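Local coordinates for protein methylthioribose-1-phosphate isomerase (Saccharomyces cerevisiae, PDB 1W2W) that interconverts 5-methylthioribose 1-phosphate and 5-methylthioribulose 1-phosphate, the first step from the ribose phosphate in the methionine salvage pathway, at residues T37-M48 and L95-R106. Numbering follows the deposited sequence.
Sequences TIDDGYSVIKSM and LNKRLDFLLSSR. With SO4 (sulfate ion), chain I.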
# COMPACT_ATOMS: atom_id res chain seq x y z
N THR A 37 -9.15 12.23 32.24
CA THR A 37 -10.40 11.52 32.49
C THR A 37 -10.61 10.38 31.51
O THR A 37 -9.84 10.22 30.55
CB THR A 37 -11.59 12.46 32.36
OG1 THR A 37 -11.78 12.78 30.96
CG2 THR A 37 -11.29 13.80 33.03
N ILE A 38 -11.67 9.62 31.76
CA ILE A 38 -12.01 8.52 30.86
C ILE A 38 -12.41 9.06 29.49
O ILE A 38 -12.22 8.39 28.47
CB ILE A 38 -13.07 7.62 31.50
CG1 ILE A 38 -12.43 6.87 32.68
CG2 ILE A 38 -13.60 6.60 30.49
CD1 ILE A 38 -13.42 6.12 33.57
N ASP A 39 -12.92 10.28 29.45
CA ASP A 39 -13.24 10.86 28.14
C ASP A 39 -11.98 11.04 27.32
O ASP A 39 -12.02 10.90 26.10
CB ASP A 39 -13.97 12.20 28.24
CG ASP A 39 -15.30 12.08 28.92
OD1 ASP A 39 -16.20 11.42 28.35
OD2 ASP A 39 -15.54 12.61 30.03
N ASP A 40 -10.86 11.37 27.97
CA ASP A 40 -9.60 11.58 27.27
C ASP A 40 -9.07 10.24 26.75
O ASP A 40 -8.61 10.15 25.62
CB ASP A 40 -8.56 12.20 28.20
CG ASP A 40 -8.93 13.60 28.64
OD1 ASP A 40 -9.67 14.30 27.90
OD2 ASP A 40 -8.52 14.08 29.72
N GLY A 41 -9.15 9.22 27.60
CA GLY A 41 -8.77 7.88 27.23
C GLY A 41 -9.57 7.41 26.03
O GLY A 41 -9.01 6.92 25.05
N TYR A 42 -10.89 7.59 26.10
CA TYR A 42 -11.76 7.20 24.99
C TYR A 42 -11.36 7.97 23.74
O TYR A 42 -11.26 7.39 22.66
CB TYR A 42 -13.22 7.51 25.32
CG TYR A 42 -14.18 7.25 24.18
CD1 TYR A 42 -14.82 6.03 24.06
CD2 TYR A 42 -14.45 8.23 23.24
CE1 TYR A 42 -15.71 5.79 23.02
CE2 TYR A 42 -15.33 8.01 22.20
CZ TYR A 42 -15.96 6.78 22.09
OH TYR A 42 -16.83 6.55 21.06
N SER A 43 -11.13 9.27 23.88
CA SER A 43 -10.86 10.10 22.71
C SER A 43 -9.56 9.71 22.02
O SER A 43 -9.54 9.59 20.79
CB SER A 43 -10.84 11.58 23.07
OG SER A 43 -10.64 12.35 21.88
N VAL A 44 -8.49 9.52 22.78
CA VAL A 44 -7.23 9.19 22.11
C VAL A 44 -7.22 7.78 21.51
O VAL A 44 -6.52 7.54 20.53
CB VAL A 44 -5.98 9.41 22.98
CG1 VAL A 44 -5.89 10.88 23.43
CG2 VAL A 44 -5.96 8.43 24.17
N ILE A 45 -8.00 6.87 22.08
CA ILE A 45 -8.12 5.53 21.52
C ILE A 45 -8.96 5.56 20.24
O ILE A 45 -8.56 5.04 19.20
CB ILE A 45 -8.71 4.53 22.53
CG1 ILE A 45 -7.75 4.32 23.71
CG2 ILE A 45 -9.01 3.20 21.84
CD1 ILE A 45 -8.44 3.61 24.91
N LYS A 46 -10.12 6.19 20.31
CA LYS A 46 -11.05 6.14 19.19
C LYS A 46 -10.44 6.82 17.96
O LYS A 46 -10.59 6.35 16.84
CB LYS A 46 -12.37 6.79 19.60
CG LYS A 46 -13.35 7.06 18.49
CD LYS A 46 -13.97 5.78 17.99
CE LYS A 46 -15.23 6.09 17.17
NZ LYS A 46 -15.80 4.84 16.60
N SER A 47 -9.74 7.93 18.19
CA SER A 47 -9.11 8.69 17.12
C SER A 47 -7.76 8.11 16.70
O SER A 47 -7.17 8.57 15.71
CB SER A 47 -8.94 10.15 17.56
OG SER A 47 -7.87 10.27 18.48
N MSE A 48 -7.26 7.11 17.42
CA MSE A 48 -5.97 6.48 17.09
C MSE A 48 -4.77 7.39 17.30
O MSE A 48 -3.71 7.26 16.66
CB MSE A 48 -5.99 5.86 15.69
CG MSE A 48 -7.01 4.73 15.60
SE MSE A 48 -6.99 3.80 13.88
CE MSE A 48 -5.24 2.87 13.99
N LEU A 95 -19.25 4.90 37.44
CA LEU A 95 -17.93 4.40 37.03
C LEU A 95 -18.07 3.21 36.07
O LEU A 95 -17.40 3.17 35.03
CB LEU A 95 -17.09 4.02 38.25
CG LEU A 95 -15.61 3.67 38.04
CD1 LEU A 95 -14.98 4.62 37.04
CD2 LEU A 95 -14.95 3.82 39.40
N ASN A 96 -18.93 2.25 36.41
CA ASN A 96 -19.13 1.10 35.53
C ASN A 96 -19.65 1.49 34.16
O ASN A 96 -19.24 0.93 33.15
CB ASN A 96 -20.01 0.03 36.19
CG ASN A 96 -19.23 -0.84 37.14
OD1 ASN A 96 -18.13 -1.30 36.82
ND2 ASN A 96 -19.79 -1.08 38.32
N LYS A 97 -20.55 2.47 34.13
CA LYS A 97 -21.07 2.98 32.87
C LYS A 97 -19.94 3.60 32.05
O LYS A 97 -19.86 3.41 30.84
CB LYS A 97 -22.18 4.00 33.15
CG LYS A 97 -22.85 4.61 31.92
CD LYS A 97 -24.10 5.38 32.35
CE LYS A 97 -23.84 6.87 32.49
NZ LYS A 97 -24.40 7.60 31.30
N ARG A 98 -19.06 4.34 32.72
CA ARG A 98 -17.96 4.98 32.02
C ARG A 98 -16.90 3.97 31.56
O ARG A 98 -16.26 4.17 30.52
CB ARG A 98 -17.38 6.12 32.87
CG ARG A 98 -18.31 7.33 32.85
CD ARG A 98 -17.92 8.43 33.80
NE ARG A 98 -16.73 9.15 33.35
CZ ARG A 98 -16.69 9.95 32.29
NH1 ARG A 98 -17.77 10.13 31.54
NH2 ARG A 98 -15.56 10.57 31.98
N LEU A 99 -16.72 2.89 32.32
CA LEU A 99 -15.91 1.76 31.85
C LEU A 99 -16.48 1.09 30.60
O LEU A 99 -15.73 0.74 29.68
CB LEU A 99 -15.66 0.75 32.97
CG LEU A 99 -14.89 1.24 34.19
CD1 LEU A 99 -14.94 0.18 35.30
CD2 LEU A 99 -13.44 1.56 33.82
N ASP A 100 -17.79 0.91 30.55
CA ASP A 100 -18.44 0.44 29.33
C ASP A 100 -18.28 1.40 28.15
O ASP A 100 -18.09 0.96 27.01
CB ASP A 100 -19.93 0.11 29.58
CG ASP A 100 -20.12 -1.00 30.61
OD1 ASP A 100 -19.15 -1.73 30.93
OD2 ASP A 100 -21.22 -1.21 31.18
N PHE A 101 -18.36 2.70 28.40
CA PHE A 101 -18.11 3.71 27.37
C PHE A 101 -16.69 3.54 26.82
O PHE A 101 -16.48 3.44 25.60
CB PHE A 101 -18.32 5.10 27.97
CG PHE A 101 -17.95 6.24 27.06
CD1 PHE A 101 -18.53 6.37 25.81
CD2 PHE A 101 -17.01 7.18 27.47
CE1 PHE A 101 -18.18 7.42 24.98
CE2 PHE A 101 -16.66 8.23 26.64
CZ PHE A 101 -17.25 8.36 25.40
N LEU A 102 -15.72 3.48 27.73
CA LEU A 102 -14.31 3.33 27.34
C LEU A 102 -14.11 2.08 26.49
O LEU A 102 -13.42 2.12 25.46
CB LEU A 102 -13.42 3.24 28.59
CG LEU A 102 -11.91 3.13 28.35
CD1 LEU A 102 -11.46 4.31 27.49
CD2 LEU A 102 -11.18 3.17 29.69
N LEU A 103 -14.71 0.97 26.92
CA LEU A 103 -14.66 -0.29 26.18
C LEU A 103 -15.12 -0.14 24.73
O LEU A 103 -14.60 -0.81 23.83
CB LEU A 103 -15.51 -1.36 26.88
CG LEU A 103 -15.57 -2.73 26.19
CD1 LEU A 103 -14.24 -3.45 26.37
CD2 LEU A 103 -16.71 -3.56 26.76
N SER A 104 -16.09 0.74 24.51
CA SER A 104 -16.66 0.90 23.17
C SER A 104 -15.76 1.67 22.19
O SER A 104 -16.07 1.73 21.00
CB SER A 104 -18.03 1.58 23.23
OG SER A 104 -17.92 2.97 23.52
N SER A 105 -14.68 2.25 22.69
CA SER A 105 -13.75 3.02 21.85
C SER A 105 -13.35 2.32 20.55
O SER A 105 -13.57 2.86 19.46
CB SER A 105 -12.50 3.41 22.66
OG SER A 105 -11.90 2.26 23.25
N ARG A 106 -12.74 1.14 20.67
CA ARG A 106 -12.31 0.36 19.51
C ARG A 106 -12.44 -1.13 19.88
O ARG A 106 -11.89 -1.56 20.89
CB ARG A 106 -10.86 0.70 19.14
CG ARG A 106 -10.67 1.99 18.35
CD ARG A 106 -9.22 2.21 17.86
NE ARG A 106 -8.93 1.33 16.72
CZ ARG A 106 -7.71 0.93 16.37
NH1 ARG A 106 -6.64 1.34 17.05
NH2 ARG A 106 -7.57 0.12 15.32
S SO4 I . -3.63 -0.48 15.55
O1 SO4 I . -4.06 -0.20 16.93
O2 SO4 I . -4.80 -0.37 14.68
O3 SO4 I . -2.65 0.51 15.14
O4 SO4 I . -3.09 -1.83 15.49
O HOH W 1 -6.48 3.31 19.13
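Leu102 is a knob in the hole formed by Ile38, Gly41, Tyr42 and Ile45, and around it helix 38-46 and helix 95-103 run nearly parallel, their axes 9.4 Å apart. Leu102 CD1 lies 3.6 Å from Tyr42 N; a CB at Gly41 would point toward the other helix, so the missing side chain is consistent with this close packing. Ile38 crosses Leu102 at about a right angle and lays CG2 3.9 Å from Leu102 CB, while its CD1 turns to Leu95. Further along, Ile45 CG2 packs on Ser105, whose buried hydroxyl donates nearly along the C=O axis to Leu102 O.

The more open flank is formed by Asp39, Tyr42, Phe101 and Lys46. With CG anti to the backbone N (chi1 175°), Tyr42 lays its ring face over that of Phe101 in an offset stack, centroids 4.0 Å apart and planes at 16°; Phe101 CZ sits over the centre of one tyrosine face, and Lys46 CB lies by the rim of the other. An alanine in place of Tyr42 would probably leave the Phe101 ring without its stacking partner and freer to turn. From partly exposed Asp39 a salt bridge runs to buried Arg98, whose NH2 donates a fairly straight 2.8 Å hydrogen bond to Asp39 OD2 from above the carboxylate plane; Arg98 NE pairs with Glu67.

At the C-terminal ends, Met48 closes helix 38-46 in a Schellman motif and places SE 3.8 Å above the centre of the Arg106 guanidinium plane. Arg106 NH2 donates to O2 of a sulfate ion, probably from the crystallisation liquor, at 2.9 Å, and its NE pairs with an acidic side chain of another chain; the side chain of Met48 lies about 7 Å from that of Cys181, the predicted transition-state stabiliser.

In this N-terminal part of the protein, helix 38-46, which follows strand 32-34 of the antiparallel sheet, packs beside helix 88-103, with helix 53-73 touching both and helix 111-124 meeting the latter at Asn96 and Leu103.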